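PDB 6OV6: C24 protein, which probably forms the receptor-binding tip of a long tail fibre of a temperate bacteriophage, as an assembly of three chains that binds manganese. Local coordinates for residues Glu34-Gly37 against Asn38-Ile42; Gly107-Trp111 against Ala112-Lys116; Lys116-Thr119 against Leu120-Ser124; Glu158-Gly162 against Ser163-Gly167. All coordinates share one frame; numbering follows the deposited sequence.

Overall arrangement
From the N terminus the chain shows how short local contacts shape a fibre protein. Contact 1 closes the turn that leads from the loop after helix 19-27 into strand 40-42. Contact 2, at 107-116, links strand 109-110 to strand 115-116, and the latter pairs with strand 40-42 in parallel, so contacts 1 and 2 touch within one mixed sheet. Contact 3 starts on Lys116, where contact 2 ends, and carries the chain into helix 120-125; its Leu117 packs back on contact 1. Contact 4, 158-167, lies apart, its nearest atoms about 20 Å from contact 3, and turns the chain into strand 164-167. Contacts 2 and 3 share Lys116, and none nests in or crosses another.

Contact 1: Glu34-Gly37 against Asn38-Ile42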
ATOM      1  N   GLU A  34      15.828  35.554  15.231  1.00 22.40           N
ATOM      2  CA  GLU A  34      14.696  34.731  15.696  1.00 22.58           C
ATOM      3  C   GLU A  34      14.201  33.799  14.588  1.00 24.48           C
ATOM      4  O   GLU A  34      13.607  32.772  14.899  1.00 26.17           O
ATOM      5  CB  GLU A  34      13.505  35.580  16.201  1.00 24.37           C
ATOM      6  CG  GLU A  34      13.659  36.110  17.603  1.00 38.91           C
ATOM      7  CD  GLU A  34      14.137  35.151  18.672  1.00 36.08           C
ATOM      8  OE1 GLU A  34      13.507  34.093  18.877  1.00 41.14           O
ATOM      9  OE2 GLU A  34      15.097  35.522  19.378  1.00 38.36           O
ATOM     10  N   LEU A  35      14.405  34.156  13.312  1.00 22.23           N
ATOM     11  CA  LEU A  35      14.012  33.298  12.173  1.00 23.20           C
ATOM     12  C   LEU A  35      14.773  31.964  12.251  1.00 26.61           C
ATOM     13  O   LEU A  35      14.257  30.922  11.839  1.00 24.96           O
ATOM     14  CB  LEU A  35      14.323  33.985  10.811  1.00 24.41           C
ATOM     15  CG  LEU A  35      13.584  35.300  10.506  1.00 29.96           C
ATOM     16  CD1 LEU A  35      13.831  35.728   9.062  1.00 31.26           C
ATOM     17  CD2 LEU A  35      12.088  35.197  10.826  1.00 31.85           C
ATOM     18  N   ALA A  36      16.018  32.026  12.756  1.00 25.64           N
ATOM     19  CA  ALA A  36      16.885  30.864  12.953  1.00 26.20           C
ATOM     20  C   ALA A  36      16.523  30.173  14.265  1.00 30.08           C
ATOM     21  O   ALA A  36      16.484  28.951  14.320  1.00 29.30           O
ATOM     22  CB  ALA A  36      18.345  31.298  12.959  1.00 26.46           C
ATOM     23  N   GLY A  37      16.229  30.970  15.295  1.00 26.21           N
ATOM     24  CA  GLY A  37      15.892  30.505  16.625  1.00 26.69           C
ATOM     25  C   GLY A  37      17.078  30.717  17.536  1.00 29.02           C
ATOM     26  O   GLY A  37      18.219  30.833  17.057  1.00 25.49           O
ATOM     27  N   ASN A  38      16.825  30.749  18.852  1.00 26.32           N
ATOM     28  CA  ASN A  38      17.878  30.971  19.851  1.00 25.56           C
ATOM     29  C   ASN A  38      19.017  29.939  19.765  1.00 27.62           C
ATOM     30  O   ASN A  38      18.751  28.753  19.509  1.00 25.67           O
ATOM     31  CB  ASN A  38      17.284  31.024  21.248  1.00 28.42           C
ATOM     32  CG  ASN A  38      18.219  31.644  22.269  1.00 35.24           C
ATOM     33  OD1 ASN A  38      19.046  32.516  21.966  1.00 32.30           O
ATOM     34  ND2 ASN A  38      18.151  31.150  23.490  1.00 32.44           N
ATOM     35  N   LYS A  39      20.269  30.404  19.961  1.00 25.17           N
ATOM     36  CA  LYS A  39      21.488  29.576  19.928  1.00 26.71           C
ATOM     37  C   LYS A  39      21.719  28.926  18.574  1.00 29.86           C
ATOM     38  O   LYS A  39      22.160  27.780  18.476  1.00 28.39           O
ATOM     39  CB  LYS A  39      21.557  28.562  21.109  1.00 29.21           C
ATOM     40  CG  LYS A  39      21.629  29.254  22.462  1.00 40.10           C
ATOM     41  CD  LYS A  39      21.400  28.269  23.609  1.00 52.03           C
ATOM     42  CE  LYS A  39      21.133  29.013  24.896  1.00 71.03           C
ATOM     43  NZ  LYS A  39      20.743  28.081  25.987  1.00 83.96           N
ATOM     44  N   ALA A  40      21.513  29.717  17.528  1.00 28.61           N
ATOM     45  CA  ALA A  40      21.738  29.234  16.185  1.00 26.80           C
ATOM     46  C   ALA A  40      23.125  29.626  15.754  1.00 28.09           C
ATOM     47  O   ALA A  40      23.634  30.699  16.124  1.00 25.73           O
ATOM     48  CB  ALA A  40      20.736  29.857  15.240  1.00 27.51           C
ATOM     49  N   ILE A  41      23.718  28.762  14.948  1.00 24.76           N
ATOM     50  CA  ILE A  41      24.932  29.043  14.212  1.00 25.29           C
ATOM     51  C   ILE A  41      24.377  29.626  12.906  1.00 28.92           C
ATOM     52  O   ILE A  41      23.698  28.921  12.150  1.00 28.82           O
ATOM     53  CB  ILE A  41      25.808  27.790  13.957  1.00 28.44           C
ATOM     54  CG1 ILE A  41      26.395  27.255  15.288  1.00 29.60           C
ATOM     55  CG2 ILE A  41      26.912  28.162  12.921  1.00 29.03           C
ATOM     56  CD1 ILE A  41      27.070  25.882  15.207  1.00 35.30           C
ATOM     57  N   ILE A  42      24.623  30.919  12.675  1.00 25.42           N
ATOM     58  CA  ILE A  42      24.115  31.616  11.503  1.00 25.67           C
ATOM     59  C   ILE A  42      25.017  31.322  10.299  1.00 30.68           C
ATOM     60  O   ILE A  42      24.520  31.041   9.205  1.00 27.70           O
ATOM     61  CB  ILE A  42      24.018  33.161  11.779  1.00 27.57           C
ATOM     62  CG1 ILE A  42      23.118  33.506  13.006  1.00 27.61           C
ATOM     63  CG2 ILE A  42      23.630  33.957  10.498  1.00 27.80           C
ATOM     64  CD1 ILE A  42      21.607  33.192  12.908  1.00 32.54           C
TER
HETATM   65  O   HOH W   1      16.796  34.900  21.325  1.00 40.65           O
HETATM   66  O   HOH W   2      18.619  27.841  16.460  1.00 43.81           O
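Ala36 places its CB against the CB of Ala40 at 3.6 Å, and the same methyl group meets CD1 of Ile42 at 3.8 Å, forming a small apolar patch across the turn. Gly37 makes the reversal possible: at its phi of 104° a side chain would press on the carbonyl O of Ala36. Gly37 O lies 3.3 Å from Ala40 CB, so backbone and methyl pack directly on each other. Asn38 works on the polar side. With CG anti to the backbone N (chi1 -163°), its amide extends from the turn, and OD1 accepts from Asn60 N. A water donates to Glu34 OE2 at 2.7 Å and also gives a weak, longer bond to Asn38 OD1, while Tyr58 OH is a second partner of Glu34 OE2. Tyr58 is also faced by Lys39 and Ala40 together, a G1 beta bulge where strand 40-42 meets its antiparallel neighbour. Leu35 of the third subunit packs on Ala36 and Ile42, continuing the patch into the trimer. The chemistry thus divides the turn: its methyl groups make a small apolar patch that a neighbouring subunit extends, whereas its amide and carboxylate are tied by a shared water, by Tyr58 and by Asn60.

Contact 2: Gly107-Trp111 against Ala112-Lys116; sequences GSISW and AEFAK
Trp111 and Phe114 meet across a tight turn, with CZ3 of Trp111 over one face of the phenyl ring, 3.6 Å from Phe114 CG. The ring planes are inclined at 31°, an oblique pairing, and Phe114 CB makes a CH-pi contact over the six-membered ring of Trp111. Trp111 CG lies anti to its backbone N (chi1 -179°), which turns the indole onto Phe114. Two backbone bonds hold the turn: Glu113 N donates to Ser110 O at 3.2 Å, and Phe114 N donates to Trp111 O at 3.0 Å. Trp111 O has a second donor, a water 2.8 Å away that also gives a bond to Phe114 O, and Glu113 O accepts from Arg121 NH2 of the second subunit. Another water accepts from Ser110 N at 3.0 Å and donates weakly to Glu113 OE2. The main partner of the carboxylate is Lys39 NZ, which forms a salt bridge with Glu113 OE1. On the apolar side, Ile109 CG2 comes obliquely to Phe114 CE2 at 3.8 Å, while Phe66 stacks on Trp111 and Phe102 meets it edge-to-face. Two successive i to i+3 bonds of this kind are the mark of a 3-10 turn, here joining strand 109-110 to strand 115-116 over an aromatic cluster of the mixed sheet.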
ATOM      1  N   GLY A 107      28.276  32.438  33.166  1.00 38.44           N
ATOM      2  CA  GLY A 107      27.793  33.003  31.915  1.00 37.26           C
ATOM      3  C   GLY A 107      28.034  32.143  30.696  1.00 37.22           C
ATOM      4  O   GLY A 107      27.416  32.390  29.657  1.00 34.87           O
ATOM      5  N   SER A 108      28.910  31.103  30.811  1.00 32.30           N
ATOM      6  CA  SER A 108      29.155  30.206  29.687  1.00 31.40           C
ATOM      7  C   SER A 108      27.944  29.301  29.408  1.00 35.84           C
ATOM      8  O   SER A 108      27.149  29.017  30.305  1.00 35.46           O
ATOM      9  CB  SER A 108      30.443  29.391  29.866  1.00 32.33           C
ATOM     10  OG  SER A 108      30.303  28.426  30.898  1.00 33.96           O
ATOM     11  N   ILE A 109      27.796  28.901  28.151  1.00 33.22           N
ATOM     12  CA  ILE A 109      26.688  28.102  27.635  1.00 33.78           C
ATOM     13  C   ILE A 109      27.290  26.878  26.992  1.00 36.14           C
ATOM     14  O   ILE A 109      28.296  26.995  26.278  1.00 34.41           O
ATOM     15  CB  ILE A 109      25.893  28.928  26.545  1.00 36.76           C
ATOM     16  CG1 ILE A 109      25.549  30.381  26.965  1.00 38.62           C
ATOM     17  CG2 ILE A 109      24.696  28.178  25.962  1.00 35.66           C
ATOM     18  CD1 ILE A 109      24.719  30.587  28.228  1.00 55.07           C
ATOM     19  N   SER A 110      26.635  25.718  27.165  1.00 32.53           N
ATOM     20  CA  SER A 110      27.054  24.480  26.511  1.00 31.26           C
ATOM     21  C   SER A 110      27.005  24.698  24.990  1.00 33.60           C
ATOM     22  O   SER A 110      25.963  25.098  24.464  1.00 33.34           O
ATOM     23  CB  SER A 110      26.115  23.338  26.891  1.00 34.61           C
ATOM     24  OG  SER A 110      26.415  22.173  26.146  1.00 42.80           O
ATOM     25  N   TRP A 111      28.131  24.483  24.307  1.00 31.49           N
ATOM     26  CA  TRP A 111      28.242  24.621  22.851  1.00 32.16           C
ATOM     27  C   TRP A 111      27.335  23.639  22.097  1.00 37.43           C
ATOM     28  O   TRP A 111      26.870  23.975  21.018  1.00 36.41           O
ATOM     29  CB  TRP A 111      29.702  24.490  22.402  1.00 30.95           C
ATOM     30  CG  TRP A 111      29.975  24.635  20.927  1.00 31.52           C
ATOM     31  CD1 TRP A 111      30.658  23.751  20.137  1.00 34.07           C
ATOM     32  CD2 TRP A 111      29.650  25.757  20.082  1.00 31.03           C
ATOM     33  NE1 TRP A 111      30.777  24.249  18.861  1.00 33.56           N
ATOM     34  CE2 TRP A 111      30.159  25.471  18.793  1.00 34.73           C
ATOM     35  CE3 TRP A 111      28.952  26.964  20.282  1.00 31.54           C
ATOM     36  CZ2 TRP A 111      29.995  26.346  17.709  1.00 33.89           C
ATOM     37  CZ3 TRP A 111      28.846  27.855  19.225  1.00 32.65           C
ATOM     38  CH2 TRP A 111      29.364  27.546  17.956  1.00 33.55           C
ATOM     39  N   ALA A 112      27.050  22.461  22.684  1.00 36.38           N
ATOM     40  CA  ALA A 112      26.176  21.433  22.086  1.00 37.56           C
ATOM     41  C   ALA A 112      24.726  21.937  21.901  1.00 39.60           C
ATOM     42  O   ALA A 112      23.976  21.380  21.097  1.00 40.00           O
ATOM     43  CB  ALA A 112      26.190  20.178  22.941  1.00 38.88           C
ATOM     44  N   GLU A 113      24.351  23.010  22.616  1.00 33.53           N
ATOM     45  CA  GLU A 113      23.028  23.645  22.502  1.00 31.63           C
ATOM     46  C   GLU A 113      22.911  24.512  21.227  1.00 33.08           C
ATOM     47  O   GLU A 113      21.804  24.921  20.861  1.00 30.85           O
ATOM     48  CB  GLU A 113      22.723  24.471  23.745  1.00 33.04           C
ATOM     49  CG  GLU A 113      22.416  23.615  24.966  1.00 43.13           C
ATOM     50  CD  GLU A 113      22.215  24.378  26.262  1.00 61.76           C
ATOM     51  OE1 GLU A 113      22.002  25.613  26.215  1.00 52.23           O
ATOM     52  OE2 GLU A 113      22.234  23.722  27.329  1.00 65.69           O
ATOM     53  N   PHE A 114      24.049  24.796  20.563  1.00 29.32           N
ATOM     54  CA  PHE A 114      24.093  25.563  19.328  1.00 28.92           C
ATOM     55  C   PHE A 114      23.888  24.639  18.151  1.00 35.99           C
ATOM     56  O   PHE A 114      24.511  23.571  18.075  1.00 38.00           O
ATOM     57  CB  PHE A 114      25.381  26.385  19.195  1.00 29.20           C
ATOM     58  CG  PHE A 114      25.399  27.594  20.097  1.00 29.07           C
ATOM     59  CD1 PHE A 114      25.243  28.871  19.575  1.00 30.08           C
ATOM     60  CD2 PHE A 114      25.602  27.458  21.469  1.00 28.88           C
ATOM     61  CE1 PHE A 114      25.262  29.985  20.408  1.00 29.18           C
ATOM     62  CE2 PHE A 114      25.637  28.573  22.300  1.00 30.74           C
ATOM     63  CZ  PHE A 114      25.481  29.833  21.761  1.00 28.21           C
ATOM     64  N   ALA A 115      22.969  25.014  17.270  1.00 33.28           N
ATOM     65  CA  ALA A 115      22.627  24.182  16.117  1.00 34.12           C
ATOM     66  C   ALA A 115      22.993  24.811  14.785  1.00 34.18           C
ATOM     67  O   ALA A 115      22.813  26.005  14.579  1.00 29.80           O
ATOM     68  CB  ALA A 115      21.148  23.830  16.145  1.00 35.16           C
ATOM     69  N   LYS A 116      23.498  23.982  13.874  1.00 34.07           N
ATOM     70  CA  LYS A 116      23.810  24.412  12.517  1.00 35.45           C
ATOM     71  C   LYS A 116      22.456  24.328  11.777  1.00 36.80           C
ATOM     72  O   LYS A 116      21.618  23.494  12.132  1.00 36.15           O
ATOM     73  CB  LYS A 116      24.832  23.446  11.889  1.00 40.05           C
ATOM     74  CG  LYS A 116      25.620  24.040  10.726  1.00 64.02           C
ATOM     75  CD  LYS A 116      26.926  24.676  11.188  1.00 72.61           C
ATOM     76  CE  LYS A 116      27.725  25.185  10.019  1.00 70.12           C
ATOM     77  NZ  LYS A 116      27.252  26.515   9.552  1.00 63.72           N
TER
HETATM   78  O   HOH W   3      24.041  25.688  28.656  1.00 39.92           O
HETATM   79  O   HOH W   4      27.333  22.875  18.521  1.00 42.56           O

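Contact 3: Lys116-Thr119 against Leu120-Ser124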
ATOM      1  N   LYS A 116      23.498  23.982  13.874  1.00 34.07           N
ATOM      2  CA  LYS A 116      23.810  24.412  12.517  1.00 35.45           C
ATOM      3  C   LYS A 116      22.456  24.328  11.777  1.00 36.80           C
ATOM      4  O   LYS A 116      21.618  23.494  12.132  1.00 36.15           O
ATOM      5  CB  LYS A 116      24.832  23.446  11.889  1.00 40.05           C
ATOM      6  CG  LYS A 116      25.620  24.040  10.726  1.00 64.02           C
ATOM      7  CD  LYS A 116      26.926  24.676  11.188  1.00 72.61           C
ATOM      8  CE  LYS A 116      27.725  25.185  10.019  1.00 70.12           C
ATOM      9  NZ  LYS A 116      27.252  26.515   9.552  1.00 63.72           N
ATOM     10  N   LEU A 117      22.217  25.198  10.804  1.00 30.90           N
ATOM     11  CA  LEU A 117      20.924  25.179  10.130  1.00 30.34           C
ATOM     12  C   LEU A 117      20.953  24.716   8.693  1.00 31.22           C
ATOM     13  O   LEU A 117      21.979  24.838   8.027  1.00 31.56           O
ATOM     14  CB  LEU A 117      20.311  26.591  10.165  1.00 31.13           C
ATOM     15  CG  LEU A 117      20.332  27.304  11.506  1.00 36.59           C
ATOM     16  CD1 LEU A 117      20.283  28.790  11.314  1.00 37.06           C
ATOM     17  CD2 LEU A 117      19.247  26.763  12.440  1.00 37.78           C
ATOM     18  N   THR A 118      19.797  24.225   8.201  1.00 25.61           N
ATOM     19  CA  THR A 118      19.606  23.936   6.791  1.00 26.12           C
ATOM     20  C   THR A 118      19.162  25.288   6.216  1.00 29.32           C
ATOM     21  O   THR A 118      18.323  25.973   6.828  1.00 29.20           O
ATOM     22  CB  THR A 118      18.539  22.863   6.572  1.00 31.40           C
ATOM     23  OG1 THR A 118      19.009  21.636   7.134  1.00 34.30           O
ATOM     24  CG2 THR A 118      18.217  22.662   5.113  1.00 25.33           C
ATOM     25  N   THR A 119      19.703  25.672   5.060  1.00 25.43           N
ATOM     26  CA  THR A 119      19.378  26.980   4.477  1.00 24.81           C
ATOM     27  C   THR A 119      17.955  27.010   3.933  1.00 27.63           C
ATOM     28  O   THR A 119      17.387  25.959   3.622  1.00 26.15           O
ATOM     29  CB  THR A 119      20.356  27.334   3.361  1.00 28.50           C
ATOM     30  OG1 THR A 119      20.165  26.393   2.305  1.00 26.61           O
ATOM     31  CG2 THR A 119      21.830  27.351   3.821  1.00 29.89           C
ATOM     32  N   LEU A 120      17.408  28.219   3.749  1.00 24.17           N
ATOM     33  CA  LEU A 120      16.091  28.357   3.144  1.00 25.18           C
ATOM     34  C   LEU A 120      16.121  27.878   1.690  1.00 30.13           C
ATOM     35  O   LEU A 120      15.130  27.327   1.227  1.00 29.56           O
ATOM     36  CB  LEU A 120      15.615  29.797   3.220  1.00 25.74           C
ATOM     37  CG  LEU A 120      14.972  30.171   4.534  1.00 33.23           C
ATOM     38  CD1 LEU A 120      14.959  31.687   4.697  1.00 34.68           C
ATOM     39  CD2 LEU A 120      13.527  29.587   4.641  1.00 34.01           C
ATOM     40  N   ARG A 121      17.266  28.035   1.006  1.00 27.69           N
ATOM     41  CA  ARG A 121      17.466  27.541  -0.365  1.00 29.53           C
ATOM     42  C   ARG A 121      17.257  26.020  -0.402  1.00 30.10           C
ATOM     43  O   ARG A 121      16.512  25.527  -1.244  1.00 27.48           O
ATOM     44  CB  ARG A 121      18.881  27.916  -0.851  1.00 31.12           C
ATOM     45  CG  ARG A 121      19.118  27.688  -2.317  1.00 49.41           C
ATOM     46  CD  ARG A 121      20.588  27.833  -2.657  1.00 52.25           C
ATOM     47  NE  ARG A 121      20.823  27.321  -3.999  1.00 57.02           N
ATOM     48  CZ  ARG A 121      21.174  28.065  -5.033  1.00 66.72           C
ATOM     49  NH1 ARG A 121      21.411  29.363  -4.876  1.00 41.46           N
ATOM     50  NH2 ARG A 121      21.329  27.515  -6.228  1.00 67.96           N
ATOM     51  N   GLU A 122      17.865  25.295   0.550  1.00 26.02           N
ATOM     52  CA  GLU A 122      17.734  23.834   0.646  1.00 26.07           C
ATOM     53  C   GLU A 122      16.327  23.404   1.045  1.00 27.49           C
ATOM     54  O   GLU A 122      15.778  22.469   0.452  1.00 26.01           O
ATOM     55  CB  GLU A 122      18.815  23.280   1.597  1.00 27.67           C
ATOM     56  CG  GLU A 122      18.918  21.760   1.642  1.00 38.16           C
ATOM     57  CD  GLU A 122      19.181  21.037   0.330  1.00 51.35           C
ATOM     58  OE1 GLU A 122      19.744  21.644  -0.611  1.00 40.24           O
ATOM     59  OE2 GLU A 122      18.819  19.844   0.254  1.00 48.30           O
ATOM     60  N   LEU A 123      15.707  24.123   2.004  1.00 24.50           N
ATOM     61  CA  LEU A 123      14.330  23.849   2.412  1.00 24.90           C
ATOM     62  C   LEU A 123      13.345  24.058   1.256  1.00 28.49           C
ATOM     63  O   LEU A 123      12.417  23.262   1.100  1.00 27.17           O
ATOM     64  CB  LEU A 123      13.935  24.688   3.635  1.00 24.34           C
ATOM     65  CG  LEU A 123      14.619  24.322   4.946  1.00 28.49           C
ATOM     66  CD1 LEU A 123      14.285  25.343   6.009  1.00 27.54           C
ATOM     67  CD2 LEU A 123      14.219  22.910   5.433  1.00 29.90           C
ATOM     68  N   SER A 124      13.586  25.089   0.417  1.00 24.74           N
ATOM     69  CA  SER A 124      12.764  25.405  -0.757  1.00 26.20           C
ATOM     70  C   SER A 124      12.873  24.302  -1.818  1.00 31.77           C
ATOM     71  O   SER A 124      11.867  23.956  -2.423  1.00 32.37           O
ATOM     72  CB  SER A 124      13.155  26.754  -1.357  1.00 29.25           C
ATOM     73  OG  SER A 124      12.975  27.769  -0.385  1.00 31.32           O
TER
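Thr118 lays its CG2 methyl over the start of the helix, touching Glu122 CB at 3.6 Å and Glu122 CG at 3.7 Å. With OG1 beside the backbone N of Thr118 (chi1 -65°), CG2 is left opposite that N and points at the first turn, where CG and CD2 of Leu123 are also near it. The neighbouring Thr119 is the N-cap. Its OG1 stands between the backbone N and the carbonyl carbon (chi1 65°), and from there it accepts from Glu122 N at 3.1 Å. Thr119 OG1 also lies 3.5 Å from Glu122 CB. Thr119 O meanwhile receives Leu123 N in a 3.0 Å bond that runs nearly straight, 165° at the hydrogen, and in the carbonyl plane. At the next residue, Leu120 O is gripped twice, by Ser124 N at 2.8 Å and by Ser124 OG at 2.7 Å, from opposite faces of its plane. Glu122 OE2 forms a salt bridge with Arg126, and Arg121 NH2 donates to Glu113 O of the third subunit. Between subunits the pattern repeats, for Ser124 OG accepts from Thr118 N of the third subunit, while Thr118 N of this chain donates to Ser124 OG of the second; Leu120 and Leu123 pack against neighbouring subunits. Chemically, the threonine hydroxyl supplies an acceptor to a first-turn N-H that has no carbonyl of a preceding turn, and the adjoining methyl covers the same turn, an arrangement consistent with stabilising the start of helix 120-125.

Contact 4: Glu158-Gly162 against Ser163-Gly167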
ATOM      1  N   GLU A 158      -6.471  14.085  -6.590  1.00 31.18           N
ATOM      2  CA  GLU A 158      -6.744  12.678  -6.888  1.00 29.75           C
ATOM      3  C   GLU A 158      -7.769  12.225  -5.859  1.00 30.52           C
ATOM      4  O   GLU A 158      -7.739  12.709  -4.751  1.00 31.34           O
ATOM      5  CB  GLU A 158      -5.452  11.843  -6.714  1.00 30.80           C
ATOM      6  CG  GLU A 158      -4.276  12.267  -7.576  1.00 39.16           C
ATOM      7  CD  GLU A 158      -4.540  12.402  -9.069  1.00 54.14           C
ATOM      8  OE1 GLU A 158      -5.102  11.455  -9.670  1.00 33.64           O
ATOM      9  OE2 GLU A 158      -4.173  13.453  -9.640  1.00 46.28           O
ATOM     10  N   ASN A 159      -8.699  11.334  -6.217  1.00 28.63           N
ATOM     11  CA  ASN A 159      -9.643  10.834  -5.227  1.00 27.75           C
ATOM     12  C   ASN A 159      -9.028   9.525  -4.687  1.00 30.41           C
ATOM     13  O   ASN A 159      -9.147   8.465  -5.324  1.00 28.88           O
ATOM     14  CB  ASN A 159     -11.034  10.561  -5.854  1.00 28.70           C
ATOM     15  CG  ASN A 159     -11.998   9.976  -4.856  1.00 42.78           C
ATOM     16  OD1 ASN A 159     -11.674   9.818  -3.669  1.00 33.19           O
ATOM     17  ND2 ASN A 159     -13.204   9.642  -5.302  1.00 34.01           N
ATOM     18  N   LEU A 160      -8.383   9.615  -3.517  1.00 26.39           N
ATOM     19  CA  LEU A 160      -7.681   8.473  -2.895  1.00 25.70           C
ATOM     20  C   LEU A 160      -8.497   7.712  -1.853  1.00 29.11           C
ATOM     21  O   LEU A 160      -8.011   6.747  -1.277  1.00 27.03           O
ATOM     22  CB  LEU A 160      -6.329   8.951  -2.324  1.00 24.64           C
ATOM     23  CG  LEU A 160      -5.395   9.651  -3.323  1.00 27.17           C
ATOM     24  CD1 LEU A 160      -4.088  10.088  -2.645  1.00 26.04           C
ATOM     25  CD2 LEU A 160      -5.084   8.766  -4.492  1.00 25.10           C
ATOM     26  N   LYS A 161      -9.761   8.122  -1.644  1.00 26.87           N
ATOM     27  CA  LYS A 161     -10.660   7.531  -0.652  1.00 26.24           C
ATOM     28  C   LYS A 161     -10.873   6.050  -0.922  1.00 30.23           C
ATOM     29  O   LYS A 161     -11.161   5.674  -2.060  1.00 29.10           O
ATOM     30  CB  LYS A 161     -12.019   8.271  -0.654  1.00 28.66           C
ATOM     31  CG  LYS A 161     -11.936   9.726  -0.185  1.00 33.28           C
ATOM     32  CD  LYS A 161     -13.355  10.371  -0.117  1.00 35.18           C
ATOM     33  CE  LYS A 161     -13.956  10.604  -1.492  1.00 40.43           C
ATOM     34  NZ  LYS A 161     -15.330  11.167  -1.416  1.00 51.37           N
ATOM     35  N   GLY A 162     -10.664   5.233   0.105  1.00 29.63           N
ATOM     36  CA  GLY A 162     -10.808   3.778   0.018  1.00 30.23           C
ATOM     37  C   GLY A 162      -9.767   3.049  -0.815  1.00 32.94           C
ATOM     38  O   GLY A 162      -9.922   1.853  -1.088  1.00 34.59           O
ATOM     39  N   SER A 163      -8.699   3.735  -1.243  1.00 26.32           N
ATOM     40  CA  SER A 163      -7.700   3.085  -2.096  1.00 25.17           C
ATOM     41  C   SER A 163      -6.420   2.674  -1.370  1.00 24.18           C
ATOM     42  O   SER A 163      -5.997   3.318  -0.426  1.00 23.13           O
ATOM     43  CB  SER A 163      -7.328   3.996  -3.271  1.00 30.28           C
ATOM     44  OG  SER A 163      -8.333   3.997  -4.274  1.00 31.70           O
ATOM     45  N   PHE A 164      -5.783   1.626  -1.894  1.00 23.06           N
ATOM     46  CA  PHE A 164      -4.434   1.158  -1.544  1.00 22.10           C
ATOM     47  C   PHE A 164      -3.542   1.768  -2.612  1.00 25.99           C
ATOM     48  O   PHE A 164      -3.819   1.627  -3.798  1.00 26.53           O
ATOM     49  CB  PHE A 164      -4.357  -0.372  -1.650  1.00 23.13           C
ATOM     50  CG  PHE A 164      -5.111  -1.028  -0.532  1.00 23.27           C
ATOM     51  CD1 PHE A 164      -4.480  -1.299   0.689  1.00 25.53           C
ATOM     52  CD2 PHE A 164      -6.470  -1.315  -0.666  1.00 24.72           C
ATOM     53  CE1 PHE A 164      -5.191  -1.901   1.743  1.00 26.02           C
ATOM     54  CE2 PHE A 164      -7.192  -1.894   0.396  1.00 27.29           C
ATOM     55  CZ  PHE A 164      -6.545  -2.186   1.591  1.00 25.19           C
ATOM     56  N   ILE A 165      -2.506   2.478  -2.221  1.00 22.34           N
ATOM     57  CA  ILE A 165      -1.631   3.068  -3.237  1.00 21.08           C
ATOM     58  C   ILE A 165      -0.657   2.061  -3.838  1.00 24.09           C
ATOM     59  O   ILE A 165      -0.043   1.268  -3.118  1.00 24.07           O
ATOM     60  CB  ILE A 165      -0.863   4.333  -2.691  1.00 22.49           C
ATOM     61  CG1 ILE A 165      -1.814   5.361  -2.035  1.00 24.12           C
ATOM     62  CG2 ILE A 165       0.067   4.945  -3.745  1.00 21.81           C
ATOM     63  CD1 ILE A 165      -3.019   5.873  -2.956  1.00 25.24           C
ATOM     64  N   VAL A 166      -0.473   2.142  -5.154  1.00 21.56           N
ATOM     65  CA  VAL A 166       0.536   1.348  -5.863  1.00 21.64           C
ATOM     66  C   VAL A 166       1.487   2.302  -6.605  1.00 24.88           C
ATOM     67  O   VAL A 166       1.038   3.305  -7.155  1.00 24.31           O
ATOM     68  CB  VAL A 166      -0.097   0.258  -6.767  1.00 25.70           C
ATOM     69  CG1 VAL A 166      -0.975   0.877  -7.866  1.00 26.02           C
ATOM     70  CG2 VAL A 166       0.977  -0.666  -7.344  1.00 24.90           C
ATOM     71  N   GLY A 167       2.784   1.999  -6.580  1.00 22.17           N
ATOM     72  CA  GLY A 167       3.798   2.798  -7.245  1.00 21.88           C
ATOM     73  C   GLY A 167       3.668   2.814  -8.764  1.00 26.43           C
ATOM     74  O   GLY A 167       3.558   1.769  -9.428  1.00 22.96           O
TER
HETATM   75  O   HOH W   5      -9.889   6.105  -4.606  1.00 29.42           O
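Leu160 and Ile165 supply the side-chain packing here, CD2 of the leucine meeting CD1 of the isoleucine at 3.9 Å as the two chains cross at about a right angle. Ile165 reaches across with CG1 anti to the carbonyl carbon and a bend at chi2 (-55°) that turns CD1 to the leucine. This is a single, light methyl contact, filled out by Tyr272, which touches both residues, and by Tyr268 of the second subunit, which packs on Leu160. The closer part is the backbone of the turn. Ser163 N donates to Leu160 O at 3.1 Å, closing a type II beta turn in which Gly162 takes the third position with a phi of 69°. Ser163 CB also rests 3.5 Å from Leu160 O. Just before it, Asn159 OD1 accepts from Lys161 N at 3.3 Å in an Asx turn, the donor tilted from the carbonyl plane. The hydrated side is different in kind: one water bridges three polar atoms of the turn, giving its two protons to Asn159 O at 2.6 Å and Lys161 O at 2.9 Å and accepting from Ser163 OG at 2.6 Å. Lys161 packs on Asp152, and on Asp169 of the third subunit. Beyond the turn, residues Phe164 to Gly167 join a parallel ladder with a strand of the second subunit. The chemistry implies a turn fixed mainly by polar bonds, with one bound water linking Asn159 O, Lys161 O and Ser163 OG, while a lone methyl contact joins Leu160 to Ile165 beside Tyr272.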